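Local coordinates for sulfur oxidation protein soxB (Thermus thermophilus, PDB 2WDD), which hydrolyses the sulfur-sulfur bond of cysteine S-thiosulfonate in the Sox sulfur oxidation pathway, as a dimanganese enzyme of the 5'-nucleotidase family, at residues L37-A41 with T135-L139; L107-R112 with W151-V155; D129-W134 with V148-Q152; L142-E146 with R172-L176. Residues are numbered along the deposited sequence.

Interaction 1 of 4, residues L37-A41 with T135-L139; sequences LHGQA and TNSGL. With MN (manganese (II) ion), chain G.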
loop_
_atom_site.group_PDB
_atom_site.type_symbol
_atom_site.label_atom_id
_atom_site.label_comp_id
_atom_site.label_asym_id
_atom_site.label_seq_id
_atom_site.Cartn_x
_atom_site.Cartn_y
_atom_site.Cartn_z
ATOM N N LEU A 37 0.392 2.012 6.535
ATOM C CA LEU A 37 -0.472 3.082 7.036
ATOM C C LEU A 37 -0.435 4.299 6.106
ATOM O O LEU A 37 -1.416 5.029 6.006
ATOM C CB LEU A 37 -0.012 3.494 8.432
ATOM C CG LEU A 37 -0.797 4.580 9.169
ATOM C CD1 LEU A 37 -2.242 4.188 9.396
ATOM C CD2 LEU A 37 -0.132 4.892 10.491
ATOM N N HIS A 38 0.717 4.539 5.490
ATOM C CA HIS A 38 0.875 5.664 4.579
ATOM C C HIS A 38 0.408 6.974 5.216
ATOM O O HIS A 38 -0.348 7.761 4.630
ATOM C CB HIS A 38 0.207 5.384 3.243
ATOM C CG HIS A 38 0.982 4.439 2.373
ATOM N ND1 HIS A 38 2.088 4.826 1.641
ATOM C CD2 HIS A 38 0.822 3.112 2.136
ATOM C CE1 HIS A 38 2.540 3.796 0.950
ATOM N NE2 HIS A 38 1.803 2.738 1.253
ATOM N N GLY A 39 0.883 7.182 6.442
ATOM C CA GLY A 39 0.659 8.384 7.227
ATOM C C GLY A 39 -0.771 8.822 7.474
ATOM O O GLY A 39 -1.015 9.978 7.840
ATOM N N GLN A 40 -1.723 7.910 7.288
ATOM C CA GLN A 40 -3.135 8.247 7.432
ATOM C C GLN A 40 -3.527 8.494 8.873
ATOM O O GLN A 40 -3.796 7.572 9.638
ATOM C CB GLN A 40 -4.009 7.211 6.735
ATOM C CG GLN A 40 -3.774 7.197 5.218
ATOM C CD GLN A 40 -4.099 8.543 4.601
ATOM O OE1 GLN A 40 -5.244 8.993 4.666
ATOM N NE2 GLN A 40 -3.080 9.229 4.069
ATOM N N ALA A 41 -3.526 9.769 9.240
ATOM C CA ALA A 41 -3.736 10.162 10.623
ATOM C C ALA A 41 -5.170 10.140 11.116
ATOM O O ALA A 41 -5.422 10.021 12.322
ATOM C CB ALA A 41 -3.125 11.535 10.854
ATOM N N THR A 135 5.136 8.229 5.314
ATOM C CA THR A 135 4.885 9.098 4.181
ATOM C C THR A 135 3.465 9.113 3.664
ATOM O O THR A 135 2.615 8.319 4.089
ATOM C CB THR A 135 5.838 8.673 3.037
ATOM O OG1 THR A 135 5.685 7.262 2.797
ATOM C CG2 THR A 135 7.292 8.938 3.430
ATOM N N ASN A 136 3.239 10.012 2.705
ATOM C CA ASN A 136 1.997 10.063 1.926
ATOM C C ASN A 136 0.722 10.514 2.626
ATOM O O ASN A 136 -0.340 9.917 2.456
ATOM C CB ASN A 136 1.790 8.744 1.188
ATOM C CG ASN A 136 3.084 8.206 0.615
ATOM O OD1 ASN A 136 3.534 7.121 0.976
ATOM N ND2 ASN A 136 3.708 8.985 -0.262
ATOM N N SER A 137 0.814 11.609 3.373
ATOM C CA SER A 137 -0.357 12.154 4.038
ATOM C C SER A 137 -0.075 13.607 4.347
ATOM O O SER A 137 1.060 14.047 4.254
ATOM C CB SER A 137 -0.650 11.404 5.338
ATOM O OG SER A 137 0.294 11.752 6.347
ATOM N N GLY A 138 -1.117 14.348 4.702
ATOM C CA GLY A 138 -0.949 15.747 5.053
ATOM C C GLY A 138 -0.020 15.882 6.247
ATOM O O GLY A 138 0.949 16.646 6.211
ATOM N N LEU A 139 -0.310 15.137 7.311
ATOM C CA LEU A 139 0.503 15.185 8.520
ATOM C C LEU A 139 1.963 14.918 8.196
ATOM O O LEU A 139 2.866 15.587 8.716
ATOM C CB LEU A 139 0.025 14.147 9.533
ATOM C CG LEU A 139 0.835 14.031 10.826
ATOM C CD1 LEU A 139 0.580 15.242 11.731
ATOM C CD2 LEU A 139 0.467 12.735 11.553
HETATM MN MN MN G . 2.360 0.641 0.680
HETATM O O HOH W 1 -3.530 12.571 4.058
HETATM O O HOH W 2 3.351 -0.497 -0.754
#

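Interaction 2 of 4, residues L107-R112 with W151-V155; sequences LTALIR and WQNLV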
loop_
_atom_site.group_PDB
_atom_site.type_symbol
_atom_site.label_atom_id
_atom_site.label_comp_id
_atom_site.label_asym_id
_atom_site.label_seq_id
_atom_site.Cartn_x
_atom_site.Cartn_y
_atom_site.Cartn_z
ATOM N N LEU A 107 -6.550 3.376 15.861
ATOM C CA LEU A 107 -5.583 2.283 15.744
ATOM C C LEU A 107 -4.827 2.137 17.064
ATOM O O LEU A 107 -4.584 1.029 17.538
ATOM C CB LEU A 107 -4.628 2.515 14.561
ATOM C CG LEU A 107 -3.477 1.520 14.350
ATOM C CD1 LEU A 107 -3.982 0.082 14.198
ATOM C CD2 LEU A 107 -2.604 1.914 13.165
ATOM N N THR A 108 -4.485 3.268 17.677
ATOM C CA THR A 108 -3.804 3.245 18.977
ATOM C C THR A 108 -4.705 2.646 20.054
ATOM O O THR A 108 -4.264 1.807 20.841
ATOM C CB THR A 108 -3.346 4.646 19.370
ATOM O OG1 THR A 108 -2.445 5.142 18.375
ATOM C CG2 THR A 108 -2.646 4.621 20.722
ATOM N N ALA A 109 -5.965 3.067 20.080
ATOM C CA ALA A 109 -6.919 2.550 21.061
ATOM C C ALA A 109 -7.031 1.029 20.950
ATOM O O ALA A 109 -7.023 0.314 21.958
ATOM C CB ALA A 109 -8.289 3.200 20.865
ATOM N N LEU A 110 -7.115 0.539 19.716
ATOM C CA LEU A 110 -7.220 -0.893 19.472
ATOM C C LEU A 110 -5.952 -1.647 19.875
ATOM O O LEU A 110 -6.014 -2.677 20.545
ATOM C CB LEU A 110 -7.560 -1.158 18.002
ATOM C CG LEU A 110 -7.749 -2.631 17.623
ATOM C CD1 LEU A 110 -8.772 -3.298 18.548
ATOM C CD2 LEU A 110 -8.183 -2.726 16.169
ATOM N N ILE A 111 -4.790 -1.143 19.467
ATOM C CA ILE A 111 -3.534 -1.791 19.824
ATOM C C ILE A 111 -3.414 -1.869 21.344
ATOM O O ILE A 111 -3.030 -2.901 21.892
ATOM C CB ILE A 111 -2.326 -1.037 19.216
ATOM C CG1 ILE A 111 -2.309 -1.204 17.693
ATOM C CG2 ILE A 111 -1.005 -1.509 19.838
ATOM C CD1 ILE A 111 -1.341 -0.275 16.978
ATOM N N ARG A 112 -3.726 -0.770 22.018
ATOM C CA ARG A 112 -3.621 -0.737 23.476
ATOM C C ARG A 112 -4.596 -1.709 24.125
ATOM O O ARG A 112 -4.255 -2.395 25.087
ATOM C CB ARG A 112 -3.847 0.682 23.996
ATOM C CG ARG A 112 -2.650 1.573 23.781
ATOM C CD ARG A 112 -2.919 2.981 24.233
ATOM N NE ARG A 112 -1.768 3.836 23.979
ATOM C CZ ARG A 112 -1.804 5.163 24.002
ATOM N NH1 ARG A 112 -2.939 5.788 24.276
ATOM N NH2 ARG A 112 -0.706 5.859 23.752
ATOM N N TRP A 151 4.001 9.642 16.600
ATOM C CA TRP A 151 2.841 8.811 16.871
ATOM C C TRP A 151 3.262 7.362 17.149
ATOM O O TRP A 151 2.775 6.734 18.097
ATOM C CB TRP A 151 1.816 8.870 15.736
ATOM C CG TRP A 151 0.863 7.741 15.855
ATOM C CD1 TRP A 151 -0.108 7.591 16.809
ATOM C CD2 TRP A 151 0.891 6.516 15.117
ATOM N NE1 TRP A 151 -0.720 6.374 16.670
ATOM C CE2 TRP A 151 -0.111 5.683 15.653
ATOM C CE3 TRP A 151 1.664 6.041 14.052
ATOM C CZ2 TRP A 151 -0.380 4.411 15.141
ATOM C CZ3 TRP A 151 1.399 4.777 13.550
ATOM C CH2 TRP A 151 0.392 3.974 14.103
ATOM N N GLN A 152 4.188 6.827 16.353
ATOM C CA GLN A 152 4.648 5.460 16.594
ATOM C C GLN A 152 5.156 5.347 18.030
ATOM O O GLN A 152 4.937 4.340 18.710
ATOM C CB GLN A 152 5.777 5.081 15.635
ATOM C CG GLN A 152 5.353 4.758 14.207
ATOM C CD GLN A 152 6.564 4.533 13.320
ATOM O OE1 GLN A 152 7.457 5.375 13.259
ATOM N NE2 GLN A 152 6.631 3.375 12.676
ATOM N N ASN A 153 5.816 6.405 18.494
ATOM C CA ASN A 153 6.361 6.425 19.847
ATOM C C ASN A 153 5.266 6.455 20.915
ATOM O O ASN A 153 5.430 5.873 21.991
ATOM C CB ASN A 153 7.309 7.612 20.014
ATOM C CG ASN A 153 8.635 7.395 19.315
ATOM O OD1 ASN A 153 8.937 6.289 18.863
ATOM N ND2 ASN A 153 9.434 8.454 19.213
ATOM N N LEU A 154 4.154 7.130 20.630
ATOM C CA LEU A 154 3.044 7.167 21.572
ATOM C C LEU A 154 2.414 5.774 21.690
ATOM O O LEU A 154 2.102 5.313 22.788
ATOM C CB LEU A 154 1.984 8.179 21.138
ATOM C CG LEU A 154 2.349 9.654 21.275
ATOM C CD1 LEU A 154 1.290 10.532 20.618
ATOM C CD2 LEU A 154 2.511 10.007 22.754
ATOM N N VAL A 155 2.224 5.094 20.560
ATOM C CA VAL A 155 1.650 3.755 20.626
ATOM C C VAL A 155 2.648 2.747 21.198
ATOM O O VAL A 155 2.282 1.897 22.012
ATOM C CB VAL A 155 1.053 3.294 19.279
ATOM C CG1 VAL A 155 1.972 3.645 18.131
ATOM C CG2 VAL A 155 0.770 1.793 19.307
HETATM O O HOH W 3 0.707 2.519 24.246
#

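Interaction 3 of 4, residues D129-W134 with V148-Q152; sequences DGGDTW and VVRWQ. With MN (manganese (II) ion), chain G; MN (manganese (II) ion), chain H.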
loop_
_atom_site.group_PDB
_atom_site.type_symbol
_atom_site.label_atom_id
_atom_site.label_comp_id
_atom_site.label_asym_id
_atom_site.label_seq_id
_atom_site.Cartn_x
_atom_site.Cartn_y
_atom_site.Cartn_z
ATOM N N ASP A 129 5.292 -3.046 12.851
ATOM C CA ASP A 129 4.868 -2.163 11.765
ATOM C C ASP A 129 5.583 -2.569 10.471
ATOM O O ASP A 129 6.814 -2.619 10.415
ATOM C CB ASP A 129 5.238 -0.742 12.156
ATOM C CG ASP A 129 4.861 0.275 11.106
ATOM O OD1 ASP A 129 4.408 -0.117 10.007
ATOM O OD2 ASP A 129 4.981 1.473 11.414
ATOM N N GLY A 130 4.810 -2.916 9.445
ATOM C CA GLY A 130 5.373 -3.391 8.195
ATOM C C GLY A 130 5.933 -2.360 7.227
ATOM O O GLY A 130 6.368 -2.739 6.139
ATOM N N GLY A 131 5.973 -1.086 7.609
ATOM C CA GLY A 131 6.561 -0.072 6.739
ATOM C C GLY A 131 5.554 0.652 5.858
ATOM O O GLY A 131 4.364 0.339 5.869
ATOM N N ASP A 132 6.040 1.617 5.081
ATOM C CA ASP A 132 5.179 2.528 4.311
ATOM C C ASP A 132 4.300 3.226 5.326
ATOM O O ASP A 132 3.084 3.323 5.171
ATOM C CB ASP A 132 4.332 1.807 3.264
ATOM C CG ASP A 132 5.081 1.596 1.966
ATOM O OD1 ASP A 132 6.257 2.007 1.885
ATOM O OD2 ASP A 132 4.501 1.026 1.026
ATOM N N THR A 133 4.936 3.685 6.398
ATOM C CA THR A 133 4.233 4.314 7.494
ATOM C C THR A 133 4.384 5.832 7.494
ATOM O O THR A 133 3.424 6.556 7.735
ATOM C CB THR A 133 4.780 3.771 8.833
ATOM O OG1 THR A 133 4.788 2.340 8.798
ATOM C CG2 THR A 133 3.946 4.270 10.017
ATOM N N TRP A 134 5.617 6.286 7.312
ATOM C CA TRP A 134 5.963 7.690 7.510
ATOM C C TRP A 134 5.517 8.709 6.493
ATOM O O TRP A 134 5.601 9.919 6.753
ATOM C CB TRP A 134 7.481 7.837 7.633
ATOM C CG TRP A 134 8.112 7.121 8.793
ATOM C CD1 TRP A 134 7.481 6.541 9.868
ATOM C CD2 TRP A 134 9.513 7.010 9.039
ATOM N NE1 TRP A 134 8.416 6.039 10.747
ATOM C CE2 TRP A 134 9.671 6.318 10.263
ATOM C CE3 TRP A 134 10.652 7.374 8.318
ATOM C CZ2 TRP A 134 10.927 5.981 10.768
ATOM C CZ3 TRP A 134 11.900 7.060 8.830
ATOM C CH2 TRP A 134 12.025 6.373 10.050
ATOM N N VAL A 148 4.503 11.411 12.246
ATOM C CA VAL A 148 4.179 9.991 12.200
ATOM C C VAL A 148 5.064 9.198 13.165
ATOM O O VAL A 148 4.585 8.284 13.841
ATOM C CB VAL A 148 4.294 9.429 10.778
ATOM C CG1 VAL A 148 3.836 7.962 10.752
ATOM C CG2 VAL A 148 3.505 10.278 9.799
ATOM N N VAL A 149 6.353 9.534 13.211
ATOM C CA VAL A 149 7.293 8.854 14.107
ATOM C C VAL A 149 6.888 9.127 15.549
ATOM O O VAL A 149 6.894 8.225 16.392
ATOM C CB VAL A 149 8.749 9.301 13.857
ATOM C CG1 VAL A 149 9.683 8.636 14.871
ATOM C CG2 VAL A 149 9.179 8.978 12.425
ATOM N N ARG A 150 6.530 10.371 15.837
ATOM C CA ARG A 150 6.102 10.706 17.191
ATOM C C ARG A 150 4.872 9.899 17.572
ATOM O O ARG A 150 4.734 9.469 18.715
ATOM C CB ARG A 150 5.863 12.209 17.357
ATOM C CG ARG A 150 7.157 13.012 17.299
ATOM C CD ARG A 150 6.998 14.458 17.754
ATOM N NE ARG A 150 8.276 15.173 17.689
ATOM C CZ ARG A 150 9.240 15.081 18.603
ATOM N NH1 ARG A 150 9.068 14.332 19.683
ATOM N NH2 ARG A 150 10.377 15.746 18.445
ATOM N N TRP A 151 4.001 9.642 16.600
ATOM C CA TRP A 151 2.841 8.811 16.871
ATOM C C TRP A 151 3.262 7.362 17.149
ATOM O O TRP A 151 2.775 6.734 18.097
ATOM C CB TRP A 151 1.816 8.870 15.736
ATOM C CG TRP A 151 0.863 7.741 15.855
ATOM C CD1 TRP A 151 -0.108 7.591 16.809
ATOM C CD2 TRP A 151 0.891 6.516 15.117
ATOM N NE1 TRP A 151 -0.720 6.374 16.670
ATOM C CE2 TRP A 151 -0.111 5.683 15.653
ATOM C CE3 TRP A 151 1.664 6.041 14.052
ATOM C CZ2 TRP A 151 -0.380 4.411 15.141
ATOM C CZ3 TRP A 151 1.399 4.777 13.550
ATOM C CH2 TRP A 151 0.392 3.974 14.103
ATOM N N GLN A 152 4.188 6.827 16.353
ATOM C CA GLN A 152 4.648 5.460 16.594
ATOM C C GLN A 152 5.156 5.347 18.030
ATOM O O GLN A 152 4.937 4.340 18.710
ATOM C CB GLN A 152 5.777 5.081 15.635
ATOM C CG GLN A 152 5.353 4.758 14.207
ATOM C CD GLN A 152 6.564 4.533 13.320
ATOM O OE1 GLN A 152 7.457 5.375 13.259
ATOM N NE2 GLN A 152 6.631 3.375 12.676
HETATM MN MN MN G . 2.360 0.641 0.680
HETATM MN MN MN H . 5.423 -0.509 -0.335
HETATM O O HOH W 2 3.351 -0.497 -0.754
#

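Interaction 4 of 4, residues L142-E146 with R172-L176; sequences LTRGE and RVEEL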
loop_
_atom_site.group_PDB
_atom_site.type_symbol
_atom_site.label_atom_id
_atom_site.label_comp_id
_atom_site.label_asym_id
_atom_site.label_seq_id
_atom_site.Cartn_x
_atom_site.Cartn_y
_atom_site.Cartn_z
ATOM N N LEU A 142 3.620 17.835 6.054
ATOM C CA LEU A 142 3.777 19.037 6.872
ATOM C C LEU A 142 4.892 18.954 7.899
ATOM O O LEU A 142 5.297 19.977 8.457
ATOM C CB LEU A 142 2.462 19.383 7.566
ATOM C CG LEU A 142 1.388 19.988 6.653
ATOM C CD1 LEU A 142 -0.002 19.942 7.302
ATOM C CD2 LEU A 142 1.761 21.414 6.265
ATOM N N THR A 143 5.348 17.741 8.195
ATOM C CA THR A 143 6.382 17.536 9.209
ATOM C C THR A 143 7.555 16.715 8.686
ATOM O O THR A 143 8.398 16.255 9.464
ATOM C CB THR A 143 5.787 16.863 10.457
ATOM O OG1 THR A 143 5.316 15.542 10.116
ATOM C CG2 THR A 143 4.625 17.676 10.991
ATOM N N ARG A 144 7.591 16.499 7.373
ATOM C CA ARG A 144 8.615 15.660 6.767
ATOM C C ARG A 144 8.732 14.329 7.521
ATOM O O ARG A 144 9.835 13.860 7.819
ATOM C CB ARG A 144 9.965 16.377 6.666
ATOM C CG ARG A 144 10.008 17.432 5.559
ATOM C CD ARG A 144 11.296 18.251 5.617
ATOM N NE ARG A 144 11.518 18.784 6.959
ATOM C CZ ARG A 144 12.661 18.672 7.629
ATOM N NH1 ARG A 144 13.698 18.050 7.082
ATOM N NH2 ARG A 144 12.768 19.183 8.846
ATOM N N GLY A 145 7.577 13.740 7.834
ATOM C CA GLY A 145 7.491 12.455 8.510
ATOM C C GLY A 145 7.572 12.462 10.028
ATOM O O GLY A 145 7.190 11.489 10.675
ATOM N N GLU A 146 8.067 13.553 10.607
ATOM C CA GLU A 146 8.255 13.597 12.054
ATOM C C GLU A 146 7.038 13.268 12.912
ATOM O O GLU A 146 7.150 12.539 13.902
ATOM C CB GLU A 146 8.882 14.920 12.492
ATOM C CG GLU A 146 9.098 14.990 14.003
ATOM C CD GLU A 146 9.706 16.307 14.456
ATOM O OE1 GLU A 146 10.150 17.096 13.597
ATOM O OE2 GLU A 146 9.735 16.552 15.678
ATOM N N ARG A 172 17.159 12.441 6.130
ATOM C CA ARG A 172 15.981 12.575 6.982
ATOM C C ARG A 172 15.616 11.251 7.637
ATOM O O ARG A 172 15.167 11.226 8.781
ATOM C CB ARG A 172 14.790 13.102 6.187
ATOM C CG ARG A 172 13.531 13.315 7.008
ATOM C CD ARG A 172 13.744 14.262 8.191
ATOM N NE ARG A 172 12.483 14.761 8.727
ATOM C CZ ARG A 172 12.389 15.637 9.724
ATOM N NH1 ARG A 172 13.487 16.098 10.315
ATOM N NH2 ARG A 172 11.205 16.071 10.116
ATOM N N VAL A 173 15.772 10.152 6.903
ATOM C CA VAL A 173 15.455 8.845 7.473
ATOM C C VAL A 173 16.344 8.594 8.687
ATOM O O VAL A 173 15.874 8.166 9.740
ATOM C CB VAL A 173 15.559 7.714 6.434
ATOM C CG1 VAL A 173 15.483 6.347 7.128
ATOM C CG2 VAL A 173 14.448 7.854 5.374
ATOM N N GLU A 174 17.630 8.898 8.557
ATOM C CA GLU A 174 18.536 8.700 9.692
ATOM C C GLU A 174 18.168 9.585 10.885
ATOM O O GLU A 174 18.211 9.144 12.037
ATOM C CB GLU A 174 19.994 8.801 9.250
ATOM C CG GLU A 174 20.286 7.824 8.112
ATOM C CD GLU A 174 21.746 7.446 7.974
ATOM O OE1 GLU A 174 22.151 7.082 6.848
ATOM O OE2 GLU A 174 22.476 7.468 8.988
ATOM N N GLU A 175 17.745 10.816 10.614
ATOM C CA GLU A 175 17.303 11.725 11.664
ATOM C C GLU A 175 16.086 11.127 12.363
ATOM O O GLU A 175 15.992 11.108 13.596
ATOM C CB GLU A 175 16.903 13.075 11.061
ATOM C CG GLU A 175 18.006 14.114 11.043
ATOM C CD GLU A 175 17.510 15.477 10.602
ATOM O OE1 GLU A 175 16.618 15.537 9.728
ATOM O OE2 GLU A 175 18.010 16.489 11.137
ATOM N N LEU A 176 15.137 10.650 11.561
ATOM C CA LEU A 176 13.920 10.086 12.110
ATOM C C LEU A 176 14.145 8.789 12.876
ATOM O O LEU A 176 13.452 8.519 13.851
ATOM C CB LEU A 176 12.861 9.918 11.018
ATOM C CG LEU A 176 12.318 11.248 10.486
ATOM C CD1 LEU A 176 11.302 10.998 9.366
ATOM C CD2 LEU A 176 11.691 12.033 11.632
HETATM O O HOH W 4 16.043 18.160 9.016
HETATM O O HOH W 5 12.944 18.141 12.443
#

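Interaction 1 of 4, residues L37-A41 with T135-L139
H38 has both ring nitrogens in use. NE2 of H38 binds the manganese ion of chain G at 2.2 Å. ND1 of H38 donates to OD1 of N136 at 2.8 Å, with an N-H...O angle of 155°. The same OD1 of N136 accepts from OG1 of T135, also at 2.8 Å. ND2 of N136 is satisfied by the carbonyl of G426. With ND1 held by N136, NE2 is the nitrogen that faces the metal.

Next along the chain, OG of S137 donates to O of G39 at 2.7 Å. This serine is also the N-cap of helix 138-143, and its OG accepts from N of S140. G39 has positive phi, and a side chain here would clash with OG of S137. NE2 of Q40 donates to O of H38 at 3.2 Å. Water 1 accepts a bond from N of G138 at 3.1 Å and a weak one from NE2 of Q40 at 3.4 Å. L37 to Q40 form a type I' turn, closed by N of Q40 on O of L37 at 3.2 Å. The apolar end is CB of A41 against CD2 of L139 at 3.9 Å, next to L349 of helix 343-353.

D36, D132 and H288 complete the protein ligands of this ion. A metal-binding Asp-X-His on the loop after a strand is characteristic of the dimetal site of calcineurin-like metallophosphoesterases, the fold shared with 5'-nucleotidases.

Interaction 2 of 4, residues L107-R112 with W151-V155
L107 opens the contact. Its CD2 lies 3.8 Å from CH2 of W151, and its side chain also meets F34 of strand 29-34. T108 follows with the polar bond of the buried end. NE1 of W151 donates to OG1 of T108 at 2.7 Å, with an angle of 162°, and the hydroxyl approaches the edge of the indole near its plane. OG1 of T108 is also hydrogen-bonded to the carbonyl of M104, one turn earlier in the same helix. CB of V155 lies 4.1 Å from OG1 of T108, and these two residues bring the backbones closest, with CA atoms 5.7 Å apart.

The two segments belong to helices 104-120 and 146-155. The axes of segments 107-112 and 151-155 run roughly parallel, 10.6 Å apart at closest approach, crossing at -27°. Helix 104-120 leads into strand 124-129, which pairs in parallel with strand 29-34. The helix thus belongs to a beta-alpha-beta crossover of the metallophosphoesterase fold.

A turn after L107 comes I111. Its CD1 packs on CG2 of V155 at 3.8 Å, while the side chain also touches F34 and L312. R112, partly exposed, ends the segment. NH2 of R112 donates to O of L154 at 3.0 Å, and it also forms a salt bridge with D344 of helix 343-353. NE of R112 donates to water 3 at 2.8 Å, and that water donates to O of V155 at 2.8 Å.

Interaction 3 of 4, residues D129-W134 with V148-Q152
W134, V148 and Q152 have the most surface buried here. They join the metal-binding loop after strand 124-129 to helix 146-155 of the metallophosphoesterase fold. This loop has the Gly-Gly-Asp sequence, and OD2 of its D132 bridges both manganese ions at 2.2 Å each.

W134 lays one indole face on V149. CG2 of V149 sits 3.6 Å from the centroid of the five-membered ring, a CH-pi contact. L176 and L177 of helix 170-179 also touch W134. V148 points from the helix toward the loop: its CG1 lies 3.4 Å from O of T133 and 4.0 Å from CD1 of W134.

Q152 uses both ends of its amide. OE1 of Q152 accepts from NE1 of W134 at 2.8 Å. NE2 of Q152 donates to OD2 of D129 at 2.8 Å, and OG1 of T133 donates to that same OD2 at 2.8 Å. The other carboxylate oxygen makes an Asx turn, with N of G131 donating to OD1 of D129 at 3.0 Å.

Interaction 4 of 4, residues L142-E146 with R172-L176
R172 makes the main polar bonds. NE of R172 donates to O of R144 at 2.9 Å. NH2 of R172 donates to O of T143 at 2.9 Å. These carbonyls lie where helix 138-143 ends in a Schellman motif, with R144 at positive phi. G145 follows as the N-cap of helix 146-155.

NH1 of R172 bridges to OE1 of E175 at 3.2 Å, and a long salt bridge of 3.8 Å joins NH2 of R172 to OE1 of E146. E146 also pairs with R150. Water 5 connects OE1 of E146 with NH1 of R172.

The guanidinium of R144 stacks flat on that of R172, centres 3.7 Å apart. Beside these polar groups, CD1 of L176 packs 3.6 Å from O of R144, and CD2 of L176 lies 3.8 Å from CA of E146.

Water 4 links NH1 of R144 (3.0 Å) to OE1 of E175 (2.8 Å). E146 and E175 probably offset the repulsion of the stacked guanidiniums, while R172 binds carbonyls of the type I' turn T143-E146.

In the fold
Interactions 1 and 3 meet at the dimanganese site, centres 9 Å apart. H38 and D132 share the manganese of chain G and water 2, and N of H38 lies 2.7 Å from O of D132, a probable hydrogen bond. A bound sulfate lies about 3 Å (nearest atoms) from the side chain of H38. Interaction 2 lies farther from the metals, the side chain of L107 about 13 Å (nearest atoms) from a manganese. It shares W151 and Q152 with interaction 3, and CZ3 of W151 packs 3.4 Å from CD2 of L37. Interaction 4 meets interaction 3 where CZ3 of W134 lies 3.7 Å from CB of L176. Interactions 1 and 4 share helix 138-143.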